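Long-range contacts in VP2 (Primate bocaparvovirus 1, PDB 7L0Y), which forms the T=1 icosahedral capsid of human bocavirus 1 by self-assembly of 60 copies of the capsid protein: residues V132-D137 / G423-K428; P70-N75 / W162-Y167; Q38-I43 / Y447-V452. All coordinates share one frame; numbering follows the deposited sequence.

Contact 1. Residues V132-D137 / G423-K428; sequences VHIFCD and GTIFIK
In the parvovirus jelly-roll capsid fold, strands 132-137 and 424-428 match neighbouring strands E and H of the CHEF sheet, and they pair antiparallel from H133 opposite K428 to C136 opposite I425. H133 and K428 exchange two backbone bonds, as do F135 and F426; F135 N reaches F426 O at 3.0 Å and F426 N reaches F135 O at 2.8 Å. D137 N also bonds to T424 O (165° at the hydrogen).

The two faces of the pair differ sharply. I134, C136, I425 and I427 form the apolar one: I134 touches I425 by its CG2 branch (CG2 to CG2, 3.8 Å) and I427 by the other branch (CG1 to CG1, 3.9 Å). This face is turned into the barrel, against I107 and V105 of strand 95-118 and F218 of strand 215-232.

Rings and charge occupy the other face. F135 places CG between its backbone N and carbonyl carbon (chi1 73°), which brings its tip over toward the neighbouring strand, with CZ 3.6 Å from CD2 of F426. The two ring planes are 25° apart, but the rings are offset far enough that little of one face lies over the other. H133 and K428 run side by side in the same direction; the lysine bends at its last torsion, bringing NZ to 3.4 Å from CD2 of the imidazole, and also makes a cation-pi contact with W71. A141 N and Y142 N hold the D137 carboxylate, while D137 CB abuts the F426 ring edge at CE2, 3.9 Å away.

Contact 2. Residues P70-N75 / W162-Y167; sequences PWTYFN and WKLFQY
The F74 ring carries L164 on one face and W162 at its edge. L164 CD2 sits 3.9 Å from the ring centroid in a CH-pi contact, slightly toward the rim, and the edge of F74 meets the face of the W162 six-membered ring in a T-shaped stack with planes at 75°. CD1 of F74 is the atom that points into the indole, 3.7 Å from CZ3 of W162. L164 CD1 lies over the same indole face, toward its rim, so the leucine fills the angle between the two aromatics with one methyl on each. W162 reaches this place by an extended first torsion, CG anti to its backbone N (chi1 -171°), and its NE1 is bonded to D152 O.

Y73 presents its ring differently. Q166 O lies at the edge, near the plane, while CB of Y167 approaches CD2 obliquely at 3.8 Å; the phenol OH bonds to D152. Y167 sends its own hydroxyl to P143 O.

Between these groups the backbones meet at a steep angle, 114° between the short strand segments. Y167 N gives W71 O a nearly straight bond of 2.9 Å, arriving from above the carbonyl plane, and Y73 N to F165 O is weak at 3.5 Å. T72 CB packs on L164 CB at 3.6 Å, and T72 OG1 bonds to I427 O.

Strand 71-74 corresponds to strand C of the CHEF sheet in the parvovirus jelly roll. Strand 161-169 lies in the chain between the strands that match E and F and crosses to the one that matches B, bridging the two sheets at this side of the barrel.

Contact 3. Residues Q38-I43 / Y447-V452; sequences QFITTI and YCTGQV
F39, T41 and their partners G450 and C448 supply the backbone bonds that join strand 38-42 to strand 447-452. F39 N reaches G450 O at 2.8 Å with G450 N returning to F39 O, and T41 N reaches C448 O at 2.7 Å (173° at the hydrogen) with C448 N returning to T41 O. Between these two doubly bonded pairs, the CA-H groups of I40 and T449 point at the carbonyls of C448 and F39.

A CH-pi contact comes next. CG of F39 stands between the backbone N and the carbonyl carbon (chi1 66°), which folds the ring across onto G450. There the glycine, having no side chain, lies beneath one ring face: G450 CA is 4.0 Å from the centroid, 26° off the normal, and G450 N lies over the ring centre. CG1 of V452 approaches the F39 ring obliquely, 3.6 Å from CD2, and beyond the pair F39 makes an edge-to-face contact with F74.

Apolar contacts run along both faces. On the side of F39, CG2 of T41 touches CB of C448 at 3.5 Å, while the T41 hydroxyl is bonded to T72. On the opposite side I40 extends with CG1 anti to its backbone N, so that CG1 touches CG2 of T449 at 3.7 Å and CD1 reaches CD1 of Y447 at 3.8 Å. This second face meets a neighbouring subunit, where I40 packs on V434 and Y447 on P433 of that chain.

Antiparallel pairing of an early strand with a late one, more than 400 residues apart, matches the βB-βI pairing in the BIDG sheet of the viral jelly roll, the fold of parvovirus capsid proteins.

Overall arrangement
The three contacts cluster on one side of the chain's centre: contacts 1 and 2 have centres about 9 Å apart, contacts 2 and 3 about 10 Å, and contacts 1 and 3 about 13 Å. Strand 424-429 lies between 132-137 and 71-74, joining contacts 1 and 2 in what corresponds to the CHEF sheet, while contact 3 matches the facing BIDG sheet. Strand 161-169 connects contacts 2 and 3 by pairing with 71-74 and 30-42. Along the sequence contact 3 spans the other two, whose segments alternate. Widely separated parts of the chain thus close one jelly-roll barrel, and all three contacts adjoin other subunits of the capsid.

Contact 1. Residues V132-D137 / G423-K428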
loop_
_atom_site.group_PDB
_atom_site.type_symbol
_atom_site.label_atom_id
_atom_site.label_comp_id
_atom_site.label_asym_id
_atom_site.label_seq_id
_atom_site.Cartn_x
_atom_site.Cartn_y
_atom_site.Cartn_z
ATOM N N VAL A 132 1.582 -95.296 -18.665
ATOM C CA VAL A 132 0.412 -95.703 -19.426
ATOM C C VAL A 132 0.044 -94.557 -20.346
ATOM O O VAL A 132 0.099 -93.390 -19.948
ATOM C CB VAL A 132 -0.784 -96.100 -18.535
ATOM C CG1 VAL A 132 -0.458 -97.329 -17.752
ATOM C CG2 VAL A 132 -1.171 -94.978 -17.604
ATOM N N HIS A 133 -0.293 -94.891 -21.578
ATOM C CA HIS A 133 -0.777 -93.934 -22.554
ATOM C C HIS A 133 -2.272 -93.755 -22.373
ATOM O O HIS A 133 -3.008 -94.733 -22.248
ATOM C CB HIS A 133 -0.459 -94.436 -23.956
ATOM C CG HIS A 133 1.002 -94.569 -24.222
ATOM N ND1 HIS A 133 1.778 -93.517 -24.652
ATOM C CD2 HIS A 133 1.845 -95.607 -24.041
ATOM C CE1 HIS A 133 3.030 -93.917 -24.773
ATOM N NE2 HIS A 133 3.098 -95.181 -24.404
ATOM N N ILE A 134 -2.710 -92.509 -22.330
ATOM C CA ILE A 134 -4.114 -92.174 -22.166
ATOM C C ILE A 134 -4.423 -91.019 -23.094
ATOM O O ILE A 134 -3.701 -90.020 -23.107
ATOM C CB ILE A 134 -4.451 -91.794 -20.713
ATOM C CG1 ILE A 134 -4.219 -92.975 -19.781
ATOM C CG2 ILE A 134 -5.886 -91.351 -20.602
ATOM C CD1 ILE A 134 -4.243 -92.617 -18.341
ATOM N N PHE A 135 -5.481 -91.152 -23.877
ATOM C CA PHE A 135 -6.017 -89.978 -24.532
ATOM C C PHE A 135 -7.496 -90.198 -24.763
ATOM O O PHE A 135 -7.961 -91.329 -24.896
ATOM C CB PHE A 135 -5.306 -89.671 -25.850
ATOM C CG PHE A 135 -5.650 -90.604 -26.946
ATOM C CD1 PHE A 135 -6.573 -90.242 -27.902
ATOM C CD2 PHE A 135 -5.109 -91.859 -26.989
ATOM C CE1 PHE A 135 -6.907 -91.095 -28.899
ATOM C CE2 PHE A 135 -5.444 -92.713 -27.983
ATOM C CZ PHE A 135 -6.342 -92.329 -28.937
ATOM N N CYS A 136 -8.227 -89.098 -24.791
ATOM C CA CYS A 136 -9.628 -89.083 -25.156
ATOM C C CYS A 136 -9.719 -88.687 -26.617
ATOM O O CYS A 136 -9.011 -87.782 -27.061
ATOM C CB CYS A 136 -10.406 -88.107 -24.273
ATOM S SG CYS A 136 -12.183 -88.002 -24.544
ATOM N N ASP A 137 -10.575 -89.361 -27.359
ATOM C CA ASP A 137 -10.860 -88.963 -28.725
ATOM C C ASP A 137 -12.179 -88.204 -28.665
ATOM O O ASP A 137 -13.252 -88.804 -28.666
ATOM C CB ASP A 137 -10.942 -90.191 -29.621
ATOM C CG ASP A 137 -11.079 -89.850 -31.086
ATOM O OD1 ASP A 137 -10.932 -88.668 -31.455
ATOM O OD2 ASP A 137 -11.372 -90.768 -31.869
ATOM N N GLY A 423 -16.239 -88.212 -25.582
ATOM C CA GLY A 423 -15.202 -88.924 -26.303
ATOM C C GLY A 423 -14.768 -90.171 -25.556
ATOM O O GLY A 423 -14.797 -90.224 -24.325
ATOM N N THR A 424 -14.376 -91.185 -26.312
ATOM C CA THR A 424 -13.846 -92.398 -25.711
ATOM C C THR A 424 -12.447 -92.149 -25.176
ATOM O O THR A 424 -11.603 -91.573 -25.860
ATOM C CB THR A 424 -13.817 -93.529 -26.729
ATOM O OG1 THR A 424 -15.155 -93.845 -27.123
ATOM C CG2 THR A 424 -13.167 -94.751 -26.143
ATOM N N ILE A 425 -12.203 -92.585 -23.952
ATOM C CA ILE A 425 -10.869 -92.551 -23.383
ATOM C C ILE A 425 -10.188 -93.868 -23.711
ATOM O O ILE A 425 -10.647 -94.936 -23.304
ATOM C CB ILE A 425 -10.913 -92.313 -21.872
ATOM C CG1 ILE A 425 -11.560 -90.970 -21.578
ATOM C CG2 ILE A 425 -9.517 -92.341 -21.307
ATOM C CD1 ILE A 425 -11.956 -90.818 -20.154
ATOM N N PHE A 426 -9.108 -93.792 -24.469
ATOM C CA PHE A 426 -8.302 -94.950 -24.801
ATOM C C PHE A 426 -7.121 -95.015 -23.858
ATOM O O PHE A 426 -6.540 -93.987 -23.507
ATOM C CB PHE A 426 -7.815 -94.884 -26.239
ATOM C CG PHE A 426 -8.899 -94.969 -27.236
ATOM C CD1 PHE A 426 -9.384 -96.192 -27.636
ATOM C CD2 PHE A 426 -9.439 -93.830 -27.778
ATOM C CE1 PHE A 426 -10.378 -96.273 -28.558
ATOM C CE2 PHE A 426 -10.432 -93.915 -28.701
ATOM C CZ PHE A 426 -10.900 -95.140 -29.091
ATOM N N ILE A 427 -6.768 -96.217 -23.451
ATOM C CA ILE A 427 -5.653 -96.423 -22.550
ATOM C C ILE A 427 -4.931 -97.690 -22.961
ATOM O O ILE A 427 -5.562 -98.707 -23.256
ATOM C CB ILE A 427 -6.126 -96.486 -21.086
ATOM C CG1 ILE A 427 -4.970 -96.745 -20.133
ATOM C CG2 ILE A 427 -7.190 -97.496 -20.929
ATOM C CD1 ILE A 427 -5.368 -96.658 -18.700
ATOM N N LYS A 428 -3.616 -97.611 -23.040
ATOM C CA LYS A 428 -2.811 -98.813 -23.105
ATOM C C LYS A 428 -1.565 -98.543 -22.298
ATOM O O LYS A 428 -1.229 -97.391 -22.033
ATOM C CB LYS A 428 -2.421 -99.217 -24.527
ATOM C CG LYS A 428 -1.450 -98.301 -25.173
ATOM C CD LYS A 428 -1.080 -98.789 -26.538
ATOM C CE LYS A 428 -0.031 -97.878 -27.158
ATOM N NZ LYS A 428 1.268 -97.968 -26.467
#

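Contact 2. Residues P70-N75 / W162-Y167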
loop_
_atom_site.group_PDB
_atom_site.type_symbol
_atom_site.label_atom_id
_atom_site.label_comp_id
_atom_site.label_asym_id
_atom_site.label_seq_id
_atom_site.Cartn_x
_atom_site.Cartn_y
_atom_site.Cartn_z
ATOM N N PRO A 70 -3.599 -102.768 -29.943
ATOM C CA PRO A 70 -3.058 -102.946 -28.591
ATOM C C PRO A 70 -3.815 -102.183 -27.518
ATOM O O PRO A 70 -3.563 -102.412 -26.334
ATOM C CB PRO A 70 -1.620 -102.442 -28.730
ATOM C CG PRO A 70 -1.670 -101.507 -29.868
ATOM C CD PRO A 70 -2.649 -102.075 -30.824
ATOM N N TRP A 71 -4.693 -101.268 -27.891
ATOM C CA TRP A 71 -5.384 -100.361 -26.992
ATOM C C TRP A 71 -6.602 -100.995 -26.321
ATOM O O TRP A 71 -7.209 -101.941 -26.818
ATOM C CB TRP A 71 -5.821 -99.127 -27.762
ATOM C CG TRP A 71 -4.694 -98.284 -28.186
ATOM C CD1 TRP A 71 -3.964 -98.410 -29.320
ATOM C CD2 TRP A 71 -4.190 -97.146 -27.506
ATOM N NE1 TRP A 71 -3.013 -97.438 -29.376
ATOM C CE2 TRP A 71 -3.137 -96.637 -28.277
ATOM C CE3 TRP A 71 -4.522 -96.507 -26.317
ATOM C CZ2 TRP A 71 -2.416 -95.523 -27.899
ATOM C CZ3 TRP A 71 -3.802 -95.411 -25.942
ATOM C CH2 TRP A 71 -2.758 -94.930 -26.722
ATOM N N THR A 72 -6.956 -100.430 -25.172
ATOM C CA THR A 72 -8.215 -100.676 -24.490
ATOM C C THR A 72 -8.885 -99.335 -24.246
ATOM O O THR A 72 -8.277 -98.280 -24.411
ATOM C CB THR A 72 -8.039 -101.413 -23.155
ATOM O OG1 THR A 72 -7.155 -100.678 -22.305
ATOM C CG2 THR A 72 -7.494 -102.794 -23.359
ATOM N N TYR A 73 -10.154 -99.374 -23.870
ATOM C CA TYR A 73 -10.925 -98.149 -23.768
ATOM C C TYR A 73 -11.911 -98.233 -22.616
ATOM O O TYR A 73 -12.278 -99.312 -22.158
ATOM C CB TYR A 73 -11.661 -97.859 -25.079
ATOM C CG TYR A 73 -12.679 -98.904 -25.431
ATOM C CD1 TYR A 73 -14.007 -98.749 -25.077
ATOM C CD2 TYR A 73 -12.307 -100.060 -26.090
ATOM C CE1 TYR A 73 -14.925 -99.696 -25.383
ATOM C CE2 TYR A 73 -13.223 -101.014 -26.398
ATOM C CZ TYR A 73 -14.529 -100.831 -26.045
ATOM O OH TYR A 73 -15.455 -101.791 -26.359
ATOM N N PHE A 74 -12.330 -97.060 -22.157
ATOM C CA PHE A 74 -13.376 -96.901 -21.161
ATOM C C PHE A 74 -14.717 -96.695 -21.843
ATOM O O PHE A 74 -14.837 -95.888 -22.767
ATOM C CB PHE A 74 -13.082 -95.717 -20.242
ATOM C CG PHE A 74 -11.891 -95.910 -19.372
ATOM C CD1 PHE A 74 -12.010 -96.534 -18.155
ATOM C CD2 PHE A 74 -10.648 -95.475 -19.768
ATOM C CE1 PHE A 74 -10.915 -96.740 -17.359
ATOM C CE2 PHE A 74 -9.553 -95.665 -18.962
ATOM C CZ PHE A 74 -9.688 -96.294 -17.755
ATOM N N ASN A 75 -15.724 -97.428 -21.386
ATOM C CA ASN A 75 -17.091 -97.283 -21.868
ATOM C C ASN A 75 -17.997 -96.915 -20.703
ATOM O O ASN A 75 -18.252 -97.739 -19.822
ATOM C CB ASN A 75 -17.569 -98.559 -22.541
ATOM C CG ASN A 75 -18.917 -98.397 -23.173
ATOM O OD1 ASN A 75 -19.301 -97.301 -23.562
ATOM N ND2 ASN A 75 -19.650 -99.487 -23.283
ATOM N N TRP A 162 -13.214 -103.298 -12.829
ATOM C CA TRP A 162 -13.555 -103.069 -14.213
ATOM C C TRP A 162 -12.407 -103.461 -15.131
ATOM O O TRP A 162 -11.362 -102.832 -15.115
ATOM C CB TRP A 162 -13.887 -101.591 -14.376
ATOM C CG TRP A 162 -14.458 -101.190 -15.681
ATOM C CD1 TRP A 162 -14.846 -102.004 -16.691
ATOM C CD2 TRP A 162 -14.752 -99.860 -16.099
ATOM N NE1 TRP A 162 -15.337 -101.264 -17.727
ATOM C CE2 TRP A 162 -15.294 -99.942 -17.385
ATOM C CE3 TRP A 162 -14.597 -98.605 -15.511
ATOM C CZ2 TRP A 162 -15.684 -98.819 -18.098
ATOM C CZ3 TRP A 162 -14.986 -97.495 -16.217
ATOM C CH2 TRP A 162 -15.519 -97.607 -17.498
ATOM N N LYS A 163 -12.606 -104.503 -15.930
ATOM C CA LYS A 163 -11.589 -104.943 -16.867
ATOM C C LYS A 163 -11.915 -104.330 -18.208
ATOM O O LYS A 163 -12.992 -104.534 -18.739
ATOM C CB LYS A 163 -11.603 -106.458 -17.030
ATOM C CG LYS A 163 -11.738 -107.261 -15.753
ATOM C CD LYS A 163 -11.487 -108.731 -16.045
ATOM C CE LYS A 163 -11.636 -109.601 -14.806
ATOM N NZ LYS A 163 -13.063 -109.844 -14.463
ATOM N N LEU A 164 -10.980 -103.570 -18.752
ATOM C CA LEU A 164 -11.165 -102.925 -20.041
ATOM C C LEU A 164 -11.113 -103.905 -21.202
ATOM O O LEU A 164 -10.397 -104.895 -21.161
ATOM C CB LEU A 164 -10.140 -101.810 -20.219
ATOM C CG LEU A 164 -10.519 -100.479 -19.565
ATOM C CD1 LEU A 164 -11.543 -100.639 -18.450
ATOM C CD2 LEU A 164 -9.295 -99.712 -19.106
ATOM N N PHE A 165 -11.887 -103.629 -22.239
ATOM C CA PHE A 165 -11.896 -104.486 -23.409
ATOM C C PHE A 165 -10.968 -103.934 -24.465
ATOM O O PHE A 165 -10.687 -102.744 -24.489
ATOM C CB PHE A 165 -13.300 -104.597 -23.988
ATOM C CG PHE A 165 -14.141 -105.641 -23.329
ATOM C CD1 PHE A 165 -14.291 -106.885 -23.905
ATOM C CD2 PHE A 165 -14.783 -105.378 -22.134
ATOM C CE1 PHE A 165 -15.065 -107.851 -23.303
ATOM C CE2 PHE A 165 -15.561 -106.341 -21.526
ATOM C CZ PHE A 165 -15.704 -107.580 -22.111
ATOM N N GLN A 166 -10.479 -104.816 -25.328
ATOM C CA GLN A 166 -9.620 -104.406 -26.416
ATOM C C GLN A 166 -10.397 -103.599 -27.439
ATOM O O GLN A 166 -11.529 -103.929 -27.789
ATOM C CB GLN A 166 -9.024 -105.629 -27.080
ATOM C CG GLN A 166 -8.002 -105.297 -28.091
ATOM C CD GLN A 166 -7.389 -106.517 -28.675
ATOM O OE1 GLN A 166 -7.743 -107.632 -28.318
ATOM N NE2 GLN A 166 -6.441 -106.323 -29.556
ATOM N N TYR A 167 -9.768 -102.548 -27.932
ATOM C CA TYR A 167 -10.334 -101.740 -28.990
ATOM C C TYR A 167 -10.092 -102.376 -30.347
ATOM O O TYR A 167 -9.036 -102.950 -30.609
ATOM C CB TYR A 167 -9.751 -100.336 -28.936
ATOM C CG TYR A 167 -10.103 -99.458 -30.100
ATOM C CD1 TYR A 167 -11.408 -99.079 -30.337
ATOM C CD2 TYR A 167 -9.119 -98.930 -30.900
ATOM C CE1 TYR A 167 -11.718 -98.257 -31.380
ATOM C CE2 TYR A 167 -9.419 -98.110 -31.924
ATOM C CZ TYR A 167 -10.718 -97.771 -32.165
ATOM O OH TYR A 167 -11.014 -96.935 -33.201
#

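Contact 3. Residues Q38-I43 / Y447-V452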
loop_
_atom_site.group_PDB
_atom_site.type_symbol
_atom_site.label_atom_id
_atom_site.label_comp_id
_atom_site.label_asym_id
_atom_site.label_seq_id
_atom_site.Cartn_x
_atom_site.Cartn_y
_atom_site.Cartn_z
ATOM N N GLN A 38 -12.271 -99.207 -9.624
ATOM C CA GLN A 38 -10.918 -99.705 -9.770
ATOM C C GLN A 38 -10.886 -100.488 -11.070
ATOM O O GLN A 38 -11.644 -101.446 -11.233
ATOM C CB GLN A 38 -10.561 -100.570 -8.565
ATOM C CG GLN A 38 -9.170 -101.145 -8.477
ATOM C CD GLN A 38 -8.085 -100.107 -8.358
ATOM O OE1 GLN A 38 -7.207 -100.022 -9.201
ATOM N NE2 GLN A 38 -8.175 -99.274 -7.339
ATOM N N PHE A 39 -10.039 -100.074 -12.001
ATOM C CA PHE A 39 -9.958 -100.731 -13.293
ATOM C C PHE A 39 -8.625 -101.451 -13.410
ATOM O O PHE A 39 -7.658 -101.115 -12.729
ATOM C CB PHE A 39 -10.107 -99.747 -14.466
ATOM C CG PHE A 39 -8.983 -98.765 -14.584
ATOM C CD1 PHE A 39 -7.831 -99.094 -15.268
ATOM C CD2 PHE A 39 -9.081 -97.514 -14.036
ATOM C CE1 PHE A 39 -6.810 -98.213 -15.367
ATOM C CE2 PHE A 39 -8.062 -96.624 -14.155
ATOM C CZ PHE A 39 -6.928 -96.972 -14.814
ATOM N N ILE A 40 -8.593 -102.460 -14.266
ATOM C CA ILE A 40 -7.373 -103.178 -14.595
ATOM C C ILE A 40 -7.258 -103.241 -16.107
ATOM O O ILE A 40 -8.226 -103.574 -16.796
ATOM C CB ILE A 40 -7.352 -104.589 -13.980
ATOM C CG1 ILE A 40 -6.020 -105.266 -14.270
ATOM C CG2 ILE A 40 -8.515 -105.431 -14.474
ATOM C CD1 ILE A 40 -5.830 -106.542 -13.544
ATOM N N THR A 41 -6.081 -102.918 -16.624
ATOM C CA THR A 41 -5.814 -102.995 -18.050
ATOM C C THR A 41 -4.557 -103.817 -18.278
ATOM O O THR A 41 -3.594 -103.719 -17.517
ATOM C CB THR A 41 -5.694 -101.594 -18.675
ATOM O OG1 THR A 41 -5.568 -101.704 -20.095
ATOM C CG2 THR A 41 -4.511 -100.828 -18.133
ATOM N N THR A 42 -4.580 -104.634 -19.317
ATOM C CA THR A 42 -3.502 -105.549 -19.642
ATOM C C THR A 42 -3.081 -105.337 -21.087
ATOM O O THR A 42 -3.755 -104.658 -21.860
ATOM C CB THR A 42 -3.927 -107.005 -19.418
ATOM O OG1 THR A 42 -5.048 -107.313 -20.252
ATOM C CG2 THR A 42 -4.323 -107.221 -17.977
ATOM N N ILE A 43 -1.937 -105.921 -21.437
ATOM C CA ILE A 43 -1.428 -105.835 -22.797
ATOM C C ILE A 43 -2.374 -106.557 -23.747
ATOM O O ILE A 43 -2.901 -107.632 -23.433
ATOM C CB ILE A 43 -0.004 -106.412 -22.853
ATOM C CG1 ILE A 43 0.931 -105.550 -22.008
ATOM C CG2 ILE A 43 0.501 -106.492 -24.281
ATOM C CD1 ILE A 43 2.261 -106.177 -21.731
ATOM N N TYR A 447 0.988 -104.924 -16.211
ATOM C CA TYR A 447 -0.413 -104.546 -16.236
ATOM C C TYR A 447 -0.577 -103.309 -15.377
ATOM O O TYR A 447 0.228 -103.034 -14.490
ATOM C CB TYR A 447 -1.336 -105.662 -15.752
ATOM C CG TYR A 447 -1.305 -105.894 -14.274
ATOM C CD1 TYR A 447 -2.269 -105.345 -13.452
ATOM C CD2 TYR A 447 -0.294 -106.628 -13.695
ATOM C CE1 TYR A 447 -2.241 -105.546 -12.113
ATOM C CE2 TYR A 447 -0.260 -106.833 -12.355
ATOM C CZ TYR A 447 -1.235 -106.292 -11.563
ATOM O OH TYR A 447 -1.204 -106.496 -10.206
ATOM N N CYS A 448 -1.625 -102.552 -15.659
ATOM C CA CYS A 448 -1.928 -101.346 -14.913
ATOM C C CYS A 448 -3.270 -101.502 -14.220
ATOM O O CYS A 448 -4.230 -102.000 -14.811
ATOM C CB CYS A 448 -1.944 -100.118 -15.821
ATOM S SG CYS A 448 -2.233 -98.559 -14.966
ATOM N N THR A 449 -3.321 -101.100 -12.962
ATOM C CA THR A 449 -4.567 -100.873 -12.258
ATOM C C THR A 449 -4.610 -99.416 -11.842
ATOM O O THR A 449 -3.572 -98.797 -11.620
ATOM C CB THR A 449 -4.717 -101.776 -11.024
ATOM O OG1 THR A 449 -3.644 -101.541 -10.108
ATOM C CG2 THR A 449 -4.714 -103.221 -11.423
ATOM N N GLY A 450 -5.810 -98.871 -11.751
ATOM C CA GLY A 450 -5.969 -97.521 -11.278
ATOM C C GLY A 450 -7.410 -97.274 -10.925
ATOM O O GLY A 450 -8.242 -98.176 -10.972
ATOM N N GLN A 451 -7.700 -96.030 -10.581
ATOM C CA GLN A 451 -9.053 -95.612 -10.263
ATOM C C GLN A 451 -9.533 -94.644 -11.331
ATOM O O GLN A 451 -8.809 -93.727 -11.712
ATOM C CB GLN A 451 -9.120 -94.969 -8.874
ATOM C CG GLN A 451 -8.709 -95.913 -7.764
ATOM C CD GLN A 451 -8.834 -95.323 -6.371
ATOM O OE1 GLN A 451 -8.943 -94.115 -6.194
ATOM N NE2 GLN A 451 -8.782 -96.185 -5.368
ATOM N N VAL A 452 -10.734 -94.883 -11.841
ATOM C CA VAL A 452 -11.471 -93.907 -12.632
ATOM C C VAL A 452 -12.626 -93.401 -11.799
ATOM O O VAL A 452 -13.352 -94.188 -11.192
ATOM C CB VAL A 452 -11.981 -94.485 -13.963
ATOM C CG1 VAL A 452 -10.882 -94.536 -14.925
ATOM C CG2 VAL A 452 -12.506 -95.885 -13.753
#